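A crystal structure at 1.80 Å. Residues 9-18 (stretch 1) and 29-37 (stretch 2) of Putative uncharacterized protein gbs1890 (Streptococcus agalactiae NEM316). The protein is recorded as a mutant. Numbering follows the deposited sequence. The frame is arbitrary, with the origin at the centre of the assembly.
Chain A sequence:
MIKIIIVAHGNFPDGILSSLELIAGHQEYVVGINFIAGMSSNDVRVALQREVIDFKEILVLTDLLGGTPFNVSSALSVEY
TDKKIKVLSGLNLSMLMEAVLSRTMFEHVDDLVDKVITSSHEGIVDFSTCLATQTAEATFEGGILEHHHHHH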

# COMPACT_ATOMS: atom_id res chain seq x y z
N HIS A 9 -9.34 3.91 -1.72
CA HIS A 9 -9.87 4.22 -3.04
C HIS A 9 -9.85 3.02 -3.99
O HIS A 9 -8.88 2.25 -4.02
CB HIS A 9 -9.03 5.34 -3.67
CG HIS A 9 -9.20 6.68 -3.01
ND1 HIS A 9 -8.48 7.06 -1.90
CD2 HIS A 9 -9.99 7.73 -3.32
CE1 HIS A 9 -8.84 8.28 -1.54
NE2 HIS A 9 -9.75 8.71 -2.39
N GLY A 10 -10.90 2.89 -4.78
CA GLY A 10 -11.02 1.79 -5.73
C GLY A 10 -11.12 0.45 -5.02
O GLY A 10 -11.69 0.37 -3.93
N ASN A 11 -10.57 -0.58 -5.65
CA ASN A 11 -10.53 -1.90 -5.05
C ASN A 11 -9.17 -2.23 -4.43
O ASN A 11 -8.80 -3.39 -4.31
CB ASN A 11 -10.98 -2.97 -6.06
CG ASN A 11 -12.46 -2.83 -6.43
OD1 ASN A 11 -12.80 -2.29 -7.47
ND2 ASN A 11 -13.33 -3.30 -5.55
N PHE A 12 -8.43 -1.18 -4.05
CA PHE A 12 -7.22 -1.29 -3.21
C PHE A 12 -7.47 -2.21 -2.00
O PHE A 12 -6.66 -3.08 -1.74
CB PHE A 12 -6.80 0.14 -2.79
CG PHE A 12 -5.49 0.25 -1.99
CD1 PHE A 12 -5.23 -0.52 -0.86
CD2 PHE A 12 -4.58 1.24 -2.33
CE1 PHE A 12 -4.06 -0.34 -0.13
CE2 PHE A 12 -3.40 1.42 -1.62
CZ PHE A 12 -3.14 0.63 -0.51
N PRO A 13 -8.57 -2.01 -1.25
CA PRO A 13 -8.73 -2.94 -0.12
C PRO A 13 -8.80 -4.41 -0.55
O PRO A 13 -8.14 -5.24 0.07
CB PRO A 13 -10.06 -2.51 0.50
CG PRO A 13 -10.14 -1.05 0.21
CD PRO A 13 -9.61 -0.95 -1.20
N ASP A 14 -9.55 -4.72 -1.60
CA ASP A 14 -9.62 -6.10 -2.07
C ASP A 14 -8.25 -6.60 -2.49
O ASP A 14 -7.91 -7.76 -2.25
CB ASP A 14 -10.56 -6.23 -3.27
CG ASP A 14 -12.00 -6.18 -2.88
OD1 ASP A 14 -12.31 -6.43 -1.69
OD2 ASP A 14 -12.83 -5.89 -3.77
N GLY A 15 -7.49 -5.73 -3.15
CA GLY A 15 -6.19 -6.12 -3.67
C GLY A 15 -5.19 -6.40 -2.57
O GLY A 15 -4.47 -7.40 -2.62
N ILE A 16 -5.12 -5.52 -1.57
CA ILE A 16 -4.16 -5.75 -0.48
C ILE A 16 -4.61 -6.92 0.41
O ILE A 16 -3.78 -7.65 0.96
CB ILE A 16 -3.87 -4.47 0.35
CG1 ILE A 16 -2.57 -4.64 1.14
CG2 ILE A 16 -5.03 -4.11 1.27
CD1 ILE A 16 -2.06 -3.34 1.73
N LEU A 17 -5.92 -7.13 0.51
CA LEU A 17 -6.45 -8.30 1.20
C LEU A 17 -6.07 -9.60 0.49
O LEU A 17 -5.84 -10.63 1.13
CB LEU A 17 -7.97 -8.21 1.38
CG LEU A 17 -8.41 -7.27 2.49
CD1 LEU A 17 -9.93 -7.08 2.44
CD2 LEU A 17 -7.96 -7.82 3.84
N SER A 18 -5.99 -9.55 -0.84
CA SER A 18 -5.54 -10.72 -1.59
C SER A 18 -4.07 -11.02 -1.33
O SER A 18 -3.65 -12.17 -1.42
CB SER A 18 -5.82 -10.57 -3.09
OG SER A 18 -4.90 -9.69 -3.71
N TYR A 29 -11.87 -11.14 11.60
CA TYR A 29 -11.97 -9.74 11.99
C TYR A 29 -11.07 -8.82 11.17
O TYR A 29 -10.40 -7.94 11.72
CB TYR A 29 -11.67 -9.60 13.48
CG TYR A 29 -12.55 -10.50 14.30
CD1 TYR A 29 -13.92 -10.30 14.34
CD2 TYR A 29 -12.02 -11.56 15.03
CE1 TYR A 29 -14.74 -11.10 15.08
CE2 TYR A 29 -12.84 -12.38 15.78
CZ TYR A 29 -14.20 -12.14 15.80
OH TYR A 29 -15.04 -12.94 16.54
N VAL A 30 -11.06 -9.04 9.86
CA VAL A 30 -10.35 -8.16 8.95
C VAL A 30 -11.28 -7.93 7.77
O VAL A 30 -11.62 -8.87 7.06
CB VAL A 30 -9.03 -8.82 8.45
CG1 VAL A 30 -8.36 -7.92 7.42
CG2 VAL A 30 -8.09 -9.10 9.62
N VAL A 31 -11.71 -6.68 7.58
CA VAL A 31 -12.63 -6.37 6.49
C VAL A 31 -12.12 -5.23 5.62
O VAL A 31 -11.34 -4.37 6.06
CB VAL A 31 -14.04 -6.00 7.01
CG1 VAL A 31 -14.57 -7.08 7.92
CG2 VAL A 31 -13.99 -4.68 7.74
N GLY A 32 -12.59 -5.20 4.38
CA GLY A 32 -12.24 -4.12 3.48
C GLY A 32 -13.49 -3.36 3.06
O GLY A 32 -14.55 -3.95 2.84
N ILE A 33 -13.35 -2.04 2.99
CA ILE A 33 -14.38 -1.21 2.40
C ILE A 33 -13.80 -0.56 1.15
O ILE A 33 -12.95 0.32 1.23
CB ILE A 33 -14.88 -0.15 3.41
CG1 ILE A 33 -15.47 -0.84 4.64
CG2 ILE A 33 -15.91 0.75 2.76
CD1 ILE A 33 -15.97 0.11 5.73
N ASN A 34 -14.27 -1.01 -0.01
CA ASN A 34 -13.79 -0.48 -1.28
C ASN A 34 -14.51 0.81 -1.67
O ASN A 34 -15.69 0.78 -1.99
CB ASN A 34 -13.94 -1.53 -2.39
CG ASN A 34 -13.18 -2.82 -2.09
OD1 ASN A 34 -11.97 -2.89 -2.27
ND2 ASN A 34 -13.90 -3.84 -1.65
N PHE A 35 -13.78 1.92 -1.65
CA PHE A 35 -14.33 3.22 -2.04
C PHE A 35 -14.24 3.36 -3.55
O PHE A 35 -13.30 3.96 -4.07
CB PHE A 35 -13.56 4.35 -1.35
CG PHE A 35 -14.09 5.73 -1.65
CD1 PHE A 35 -15.46 5.98 -1.67
CD2 PHE A 35 -13.21 6.77 -1.91
CE1 PHE A 35 -15.95 7.26 -1.93
CE2 PHE A 35 -13.69 8.06 -2.18
CZ PHE A 35 -15.07 8.30 -2.19
N ILE A 36 -15.24 2.82 -4.24
CA ILE A 36 -15.19 2.73 -5.69
C ILE A 36 -15.91 3.91 -6.35
O ILE A 36 -16.63 4.66 -5.69
CB ILE A 36 -15.81 1.41 -6.19
CG1 ILE A 36 -17.30 1.37 -5.86
CG2 ILE A 36 -15.09 0.21 -5.58
CD1 ILE A 36 -18.02 0.18 -6.44
N ALA A 37 -15.70 4.06 -7.65
CA ALA A 37 -16.37 5.11 -8.41
C ALA A 37 -17.87 4.96 -8.28
O ALA A 37 -18.41 3.86 -8.43
CB ALA A 37 -15.96 5.06 -9.87

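Helix 12-18 packs against strand 30-35, their N-to-C directions 146° apart and their axes 7.2 Å apart at closest approach; the contact buries 498 Å². The backbones pair just before the helix, where His9 and Phe35 form a parallel bridge and Gly10 N donates to Phe35 O (2.7 Å). Gly10 has a positive phi (65°), which favours glycine, within the type II' turn from His9 to Phe12 that leads into the helix. Side-chain hydrogen bonds centre on Asn34, which has the largest area covered in the contact; it leaves the strand sideways, but its amide comes close to the first helical turn. Its OD1 accepts from Asp14 N (3.1 Å), a backbone NH left free at the helix start, while its ND2 donates to Asp14 OD1 (3.0 Å); an amide suits this place because it offers both an acceptor and a donor. Asn11 ND2 donates to the other carboxylate oxygen, Asp14 OD2 (3.2 Å), a bond within stretch 1. An aromatic pair adds to this: His9 and Phe35 lie on the same face of the sheet, with the edge of Phe35 toward the face of His9 (centroids 5.4 Å apart, planes at 62°). Apolar packing closes the far end, where Leu17 points toward the strand and sets CD2 against Val30 CG1 (3.6 Å). Pro13 CB rests 4.0 Å from Gly32 CA, where a CB on the glycine would clash with Leu17 CD1.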